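Local coordinates for membrane protein implicated in regulation of membrane protease activity (PDB 3CP0), which is a membrane protein probably involved in regulating membrane protease activity, its soluble beta-barrel domain being of the NfeD-like, probably partner-binding type, at residues A[26-32]-A[62-68]; A[49-55]-A[74-79]. All coordinates share one frame; numbering follows the deposited sequence.

Interaction 1. Residues A[26-32]-A[62-68]; sequences GHRAEVL and EGEIVSV. With ZN (zinc ion), chain B.
A29 and V66 exchange two backbone hydrogen bonds, A29 N to V66 O (2.8 Å) and V66 N to A29 O (2.9 Å), and so form the hydrogen-bonded pair of an antiparallel strand pairing that joins the first and fourth strands of the small NfeD-like barrel, of the OB clan. The side chains of this pair face the buried interior, where the methyl of A29 is small enough to lie against V66 CG2. V31 CG2 meets V66 CG1 at 3.8 Å, the two valines crossing at about a right angle, and F60 touches both. On the other face R28 and E30 suit a more open surface, and their aliphatic parts lie beside I65, with I65 CD1 4.0 Å from E30 CG. R28 NE makes a salt bridge to E81, while S67 is buried, its hydroxyl bonded to A82 N. Beyond the strand, G63 N donates to V31 O; the positive phi of G63 (97°) favours glycine at this bend. At the opposite end V68 N donates to H27 O with an N-H...O angle of 172°, a nearly straight bond anchoring the backbone of a metal ligand. The H27 ring, with CG anti to the carbonyl carbon (chi1 -77°), leads away from 62-68 toward a zinc ion that D45 also binds; H27 NE2 coordinates it at 2.0 Å, and a water lies 2.1 Å from the metal as a further ligand.

Interaction 2. Residues A[49-55]-A[74-79]; sequences WSARSMD and TTAIVW
R52 uses both its backbone polar groups on the neighbouring strand: R52 N donates to A76 O (2.9 Å), and R52 O accepts from V78 N (3.0 Å). The pattern continues on either side, with A76 N giving its hydrogen to S50 O and M54 N giving its own to V78 O, a bond of 2.9 Å. These four bonds leave 49-55 by alternate residues, S50, R52 and M54, and the intervening A51 and S53 turn their backbones to G40 and G36 instead. This is a parallel pairing, between strands 47-53 and 75-80, within an otherwise antiparallel OB-clan sheet. A51 and A76 put small methyls on the inner face, where A51 CB also reaches V78 CG1; beta-branched T75, I77 and V78 suit the extended strand. On the other face R52 CG lies against T75 CG2. In the conformer described, bent at chi2 (-36°), R52 NH1 donates to A51 O, a bond left doubtful by a second conformer. S53 OG is bonded to H58 O in one conformer, and D55 OD1 to T57 OG1. M54, present as selenomethionine, lies over the broad indole face of W79: M54 SE makes a Met-aromatic contact 4.3 Å from the centroid of the W79 five-membered ring, and M54 CE a CH-pi contact over the same face, 3.5 Å from that centroid, while the H58 ring meets the indole edge-to-face.

Overall arrangement
From the N terminus the chain first lays down 26-32, passes through strand 41-44 and reaches 49-55, then turns back at 62-68 to close the loop of interaction 1 across 29 intervening residues. Only afterwards does 74-79 arrive to close interaction 2 over 18 residues, so the two loops cross. Strands 65-72 and 75-80 are sheet neighbours, which brings the contacts together: S67 O lies 2.8 Å from W79 N, a probable hydrogen bond, and V66 packs on V78. Interaction 1 pairs the first and fourth strands and interaction 2 the third and fifth, and with strand 41-44 bridging 28-31 and 47-53 the circuit of strands is complete.

Interaction 1. Residues A[26-32]-A[62-68]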
loop_
_atom_site.group_PDB
_atom_site.type_symbol
_atom_site.label_atom_id
_atom_site.label_comp_id
_atom_site.label_asym_id
_atom_site.label_seq_id
_atom_site.Cartn_x
_atom_site.Cartn_y
_atom_site.Cartn_z
ATOM N N GLY A 26 -0.138 -9.453 -2.859
ATOM C CA GLY A 26 1.114 -10.141 -2.734
ATOM C C GLY A 26 2.241 -9.343 -3.384
ATOM O O GLY A 26 3.416 -9.641 -3.125
ATOM N N HIS A 27 1.902 -8.324 -4.170
ATOM C CA HIS A 27 2.976 -7.451 -4.751
ATOM C C HIS A 27 3.585 -6.562 -3.681
ATOM O O HIS A 27 2.865 -6.075 -2.779
ATOM C CB HIS A 27 2.403 -6.471 -5.794
ATOM C CG HIS A 27 2.090 -7.084 -7.139
ATOM N ND1 HIS A 27 1.537 -8.347 -7.303
ATOM C CD2 HIS A 27 2.201 -6.551 -8.390
ATOM C CE1 HIS A 27 1.336 -8.563 -8.596
ATOM N NE2 HIS A 27 1.754 -7.500 -9.267
ATOM N N ARG A 28 4.869 -6.261 -3.813
ATOM C CA ARG A 28 5.444 -5.164 -3.042
ATOM C C ARG A 28 5.132 -3.809 -3.682
ATOM O O ARG A 28 4.835 -3.715 -4.903
ATOM C CB ARG A 28 6.930 -5.382 -2.926
ATOM C CG ARG A 28 7.180 -6.622 -1.985
ATOM C CD ARG A 28 8.545 -7.091 -2.212
ATOM N NE ARG A 28 8.810 -8.277 -1.399
ATOM C CZ ARG A 28 8.510 -9.525 -1.766
ATOM N NH1 ARG A 28 7.933 -9.768 -2.967
ATOM N NH2 ARG A 28 8.812 -10.529 -0.954
ATOM N N ALA A 29 5.281 -2.743 -2.903
ATOM C CA ALA A 29 5.051 -1.388 -3.436
ATOM C C ALA A 29 5.956 -0.422 -2.681
ATOM O O ALA A 29 6.274 -0.646 -1.504
ATOM C CB ALA A 29 3.580 -0.999 -3.255
ATOM N N GLU A 30 6.225 0.693 -3.323
ATOM C CA GLU A 30 7.100 1.696 -2.730
ATOM C C GLU A 30 6.258 2.885 -2.279
ATOM O O GLU A 30 5.381 3.385 -3.028
ATOM C CB GLU A 30 8.118 2.105 -3.785
ATOM C CG GLU A 30 9.041 3.130 -3.277
ATOM C CD GLU A 30 10.178 3.498 -4.278
ATOM O OE1 GLU A 30 10.261 2.941 -5.415
ATOM O OE2 GLU A 30 10.991 4.349 -3.892
ATOM N N VAL A 31 6.438 3.283 -1.021
ATOM C CA VAL A 31 5.603 4.370 -0.478
ATOM C C VAL A 31 6.020 5.711 -1.095
ATOM O O VAL A 31 7.204 6.080 -1.072
ATOM C CB VAL A 31 5.663 4.450 1.051
ATOM C CG1 VAL A 31 4.869 5.683 1.525
ATOM C CG2 VAL A 31 5.116 3.113 1.724
ATOM N N LEU A 32 5.056 6.410 -1.706
ATOM C CA LEU A 32 5.311 7.748 -2.265
ATOM C C LEU A 32 4.844 8.875 -1.378
ATOM O O LEU A 32 5.465 9.959 -1.392
ATOM C CB LEU A 32 4.625 7.938 -3.640
ATOM C CG LEU A 32 4.970 6.891 -4.688
ATOM C CD1 LEU A 32 4.198 7.162 -5.960
ATOM C CD2 LEU A 32 6.484 6.845 -4.966
ATOM N N GLU A 62 7.342 7.691 3.470
ATOM C CA GLU A 62 7.847 7.801 2.106
ATOM C C GLU A 62 9.210 7.111 1.978
ATOM O O GLU A 62 10.120 7.357 2.795
ATOM C CB GLU A 62 8.001 9.277 1.703
ATOM C CG GLU A 62 8.451 9.465 0.258
ATOM C CD GLU A 62 8.947 10.869 -0.059
ATOM O OE1 GLU A 62 8.990 11.739 0.837
ATOM O OE2 GLU A 62 9.312 11.094 -1.223
ATOM N N GLY A 63 9.333 6.286 0.937
ATOM C CA GLY A 63 10.551 5.534 0.636
ATOM C C GLY A 63 10.498 4.129 1.169
ATOM O O GLY A 63 11.281 3.262 0.707
ATOM N N GLU A 64 9.603 3.853 2.120
ATOM C CA GLU A 64 9.539 2.467 2.635
ATOM C C GLU A 64 8.964 1.512 1.597
ATOM O O GLU A 64 8.139 1.921 0.763
ATOM C CB GLU A 64 8.744 2.350 3.962
ATOM C CG GLU A 64 9.456 3.084 5.142
ATOM C CD GLU A 64 8.680 2.973 6.478
ATOM O OE1 GLU A 64 8.056 1.917 6.726
ATOM O OE2 GLU A 64 8.695 3.929 7.301
ATOM N N ILE A 65 9.420 0.254 1.654
ATOM C CA ILE A 65 8.809 -0.802 0.827
ATOM C C ILE A 65 7.800 -1.579 1.673
ATOM O O ILE A 65 8.118 -1.984 2.811
ATOM C CB ILE A 65 9.889 -1.804 0.285
ATOM C CG1 ILE A 65 11.042 -1.056 -0.412
ATOM C CG2 ILE A 65 9.175 -2.823 -0.647
ATOM C CD1 ILE A 65 10.574 -0.031 -1.455
ATOM N N VAL A 66 6.571 -1.727 1.147
ATOM C CA VAL A 66 5.513 -2.477 1.826
ATOM C C VAL A 66 5.016 -3.619 0.934
ATOM O O VAL A 66 5.391 -3.690 -0.262
ATOM C CB VAL A 66 4.337 -1.511 2.133
ATOM C CG1 VAL A 66 4.862 -0.448 3.119
ATOM C CG2 VAL A 66 3.860 -0.797 0.817
ATOM N N SER A 67 4.205 -4.504 1.506
ATOM C CA SER A 67 3.580 -5.600 0.781
ATOM C C SER A 67 2.080 -5.308 0.725
ATOM O O SER A 67 1.454 -4.934 1.751
ATOM C CB SER A 67 3.819 -6.955 1.498
ATOM O OG SER A 67 5.108 -7.456 1.082
ATOM N N VAL A 68 1.511 -5.473 -0.462
ATOM C CA VAL A 68 0.038 -5.344 -0.620
ATOM C C VAL A 68 -0.604 -6.637 -0.138
ATOM O O VAL A 68 -0.316 -7.717 -0.667
ATOM C CB VAL A 68 -0.367 -5.061 -2.094
ATOM C CG1 VAL A 68 -1.889 -4.957 -2.206
ATOM C CG2 VAL A 68 0.319 -3.750 -2.600
HETATM ZN ZN ZN B . 1.716 -7.172 -11.287
HETATM O O HOH W 1 4.606 -9.465 -0.651
HETATM O O HOH W 2 12.756 3.758 -1.640
HETATM O O HOH W 3 -0.073 -8.119 -11.938
#

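Interaction 2. Residues A[49-55]-A[74-79]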
loop_
_atom_site.group_PDB
_atom_site.type_symbol
_atom_site.label_atom_id
_atom_site.label_comp_id
_atom_site.label_asym_id
_atom_site.label_seq_id
_atom_site.Cartn_x
_atom_site.Cartn_y
_atom_site.Cartn_z
ATOM N N TRP A 49 -1.047 4.175 -6.837
ATOM C CA TRP A 49 -2.253 3.660 -6.205
ATOM C C TRP A 49 -2.442 4.307 -4.839
ATOM O O TRP A 49 -1.506 4.467 -4.066
ATOM C CB TRP A 49 -2.113 2.140 -5.958
ATOM C CG TRP A 49 -2.260 1.390 -7.172
ATOM C CD1 TRP A 49 -1.364 1.293 -8.208
ATOM C CD2 TRP A 49 -3.383 0.592 -7.527
ATOM N NE1 TRP A 49 -1.882 0.463 -9.197
ATOM C CE2 TRP A 49 -3.129 0.051 -8.811
ATOM C CE3 TRP A 49 -4.586 0.304 -6.889
ATOM C CZ2 TRP A 49 -4.060 -0.773 -9.481
ATOM C CZ3 TRP A 49 -5.503 -0.528 -7.532
ATOM C CH2 TRP A 49 -5.230 -1.056 -8.815
ATOM N N SER A 50 -3.700 4.577 -4.499
ATOM C CA SER A 50 -4.040 4.897 -3.104
ATOM C C SER A 50 -3.719 3.718 -2.217
ATOM O O SER A 50 -3.900 2.547 -2.607
ATOM C CB SER A 50 -5.524 5.181 -2.988
ATOM O OG SER A 50 -5.865 6.398 -3.710
ATOM N N ALA A 51 -3.342 4.002 -0.965
ATOM C CA ALA A 51 -3.006 2.933 -0.015
ATOM C C ALA A 51 -3.381 3.333 1.410
ATOM O O ALA A 51 -3.427 4.534 1.735
ATOM C CB ALA A 51 -1.494 2.590 -0.075
ATOM N N ARG A 52 -3.705 2.331 2.217
ATOM C CA ARG A 52 -4.001 2.511 3.641
ATOM C C ARG A 52 -3.231 1.424 4.389
ATOM O O ARG A 52 -2.940 0.363 3.838
ATOM C CB ARG A 52 -5.500 2.300 3.913
ATOM C CG ARG A 52 -6.424 3.423 3.397
ATOM C CD ARG A 52 -5.853 4.843 3.487
ATOM N NE ARG A 52 -6.728 5.820 2.803
ATOM C CZ ARG A 52 -6.448 6.461 1.665
ATOM N NH1 ARG A 52 -5.300 6.311 1.013
ATOM N NH2 ARG A 52 -7.339 7.308 1.173
ATOM N N SER A 53 -2.918 1.687 5.656
ATOM C CA SER A 53 -2.242 0.663 6.458
ATOM C C SER A 53 -3.232 -0.413 6.864
ATOM O O SER A 53 -4.420 -0.136 7.064
ATOM C CB SER A 53 -1.627 1.321 7.681
ATOM O OG SER A 53 -0.572 2.134 7.236
HETATM N N MSE A 54 -2.747 -1.656 6.934
HETATM C CA MSE A 54 -3.565 -2.739 7.461
HETATM C C MSE A 54 -3.962 -2.481 8.941
HETATM O O MSE A 54 -5.075 -2.795 9.359
HETATM C CB MSE A 54 -2.760 -4.058 7.358
HETATM C CG MSE A 54 -3.562 -5.236 7.883
HETATM SE SE MSE A 54 -2.366 -6.743 8.082
HETATM C CE MSE A 54 -1.638 -6.149 9.769
ATOM N N ASP A 55 -3.026 -1.904 9.697
ATOM C CA ASP A 55 -3.282 -1.494 11.101
ATOM C C ASP A 55 -3.201 0.031 11.109
ATOM O O ASP A 55 -2.119 0.602 10.871
ATOM C CB ASP A 55 -2.234 -2.118 12.006
ATOM C CG ASP A 55 -2.469 -1.769 13.497
ATOM O OD1 ASP A 55 -3.001 -0.672 13.807
ATOM O OD2 ASP A 55 -2.102 -2.600 14.351
ATOM N N THR A 74 -10.254 0.190 -5.161
ATOM C CA THR A 74 -9.019 0.513 -5.837
ATOM C C THR A 74 -7.976 1.010 -4.821
ATOM O O THR A 74 -7.062 1.785 -5.184
ATOM C CB THR A 74 -9.190 1.538 -6.939
ATOM O OG1 THR A 74 -10.012 2.639 -6.489
ATOM C CG2 THR A 74 -9.859 0.896 -8.166
ATOM N N THR A 75 -8.144 0.586 -3.570
ATOM C CA THR A 75 -7.207 0.996 -2.517
ATOM C C THR A 75 -6.387 -0.203 -2.089
ATOM O O THR A 75 -6.962 -1.237 -1.718
ATOM C CB THR A 75 -7.992 1.485 -1.266
ATOM O OG1 THR A 75 -8.812 2.583 -1.675
ATOM C CG2 THR A 75 -7.052 1.965 -0.175
ATOM N N ALA A 76 -5.085 -0.054 -2.156
ATOM C CA ALA A 76 -4.218 -1.096 -1.694
ATOM C C ALA A 76 -4.127 -1.034 -0.154
ATOM O O ALA A 76 -3.886 0.040 0.433
ATOM C CB ALA A 76 -2.824 -0.883 -2.305
ATOM N N ILE A 77 -4.293 -2.182 0.491
ATOM C CA ILE A 77 -4.097 -2.248 1.929
ATOM C C ILE A 77 -2.744 -2.932 2.135
ATOM O O ILE A 77 -2.482 -4.059 1.639
ATOM C CB ILE A 77 -5.196 -3.112 2.635
ATOM C CG1 ILE A 77 -6.626 -2.715 2.225
ATOM C CG2 ILE A 77 -5.114 -3.037 4.173
ATOM C CD1 ILE A 77 -6.854 -1.217 2.357
ATOM N N VAL A 78 -1.896 -2.224 2.844
ATOM C CA VAL A 78 -0.461 -2.627 2.925
ATOM C C VAL A 78 0.036 -2.942 4.302
ATOM O O VAL A 78 -0.482 -2.433 5.338
ATOM C CB VAL A 78 0.439 -1.552 2.278
ATOM C CG1 VAL A 78 -0.037 -1.273 0.794
ATOM C CG2 VAL A 78 0.454 -0.259 3.072
ATOM N N TRP A 79 1.070 -3.775 4.326
ATOM C CA TRP A 79 1.718 -4.106 5.596
ATOM C C TRP A 79 3.220 -4.267 5.377
ATOM O O TRP A 79 3.766 -3.939 4.310
ATOM C CB TRP A 79 1.080 -5.333 6.236
ATOM C CG TRP A 79 1.426 -5.524 7.711
ATOM C CD1 TRP A 79 1.938 -6.645 8.309
ATOM C CD2 TRP A 79 1.270 -4.537 8.753
ATOM N NE1 TRP A 79 2.142 -6.413 9.683
ATOM C CE2 TRP A 79 1.732 -5.134 9.973
ATOM C CE3 TRP A 79 0.786 -3.221 8.776
ATOM C CZ2 TRP A 79 1.729 -4.434 11.209
ATOM C CZ3 TRP A 79 0.812 -2.525 10.021
ATOM C CH2 TRP A 79 1.250 -3.152 11.193
#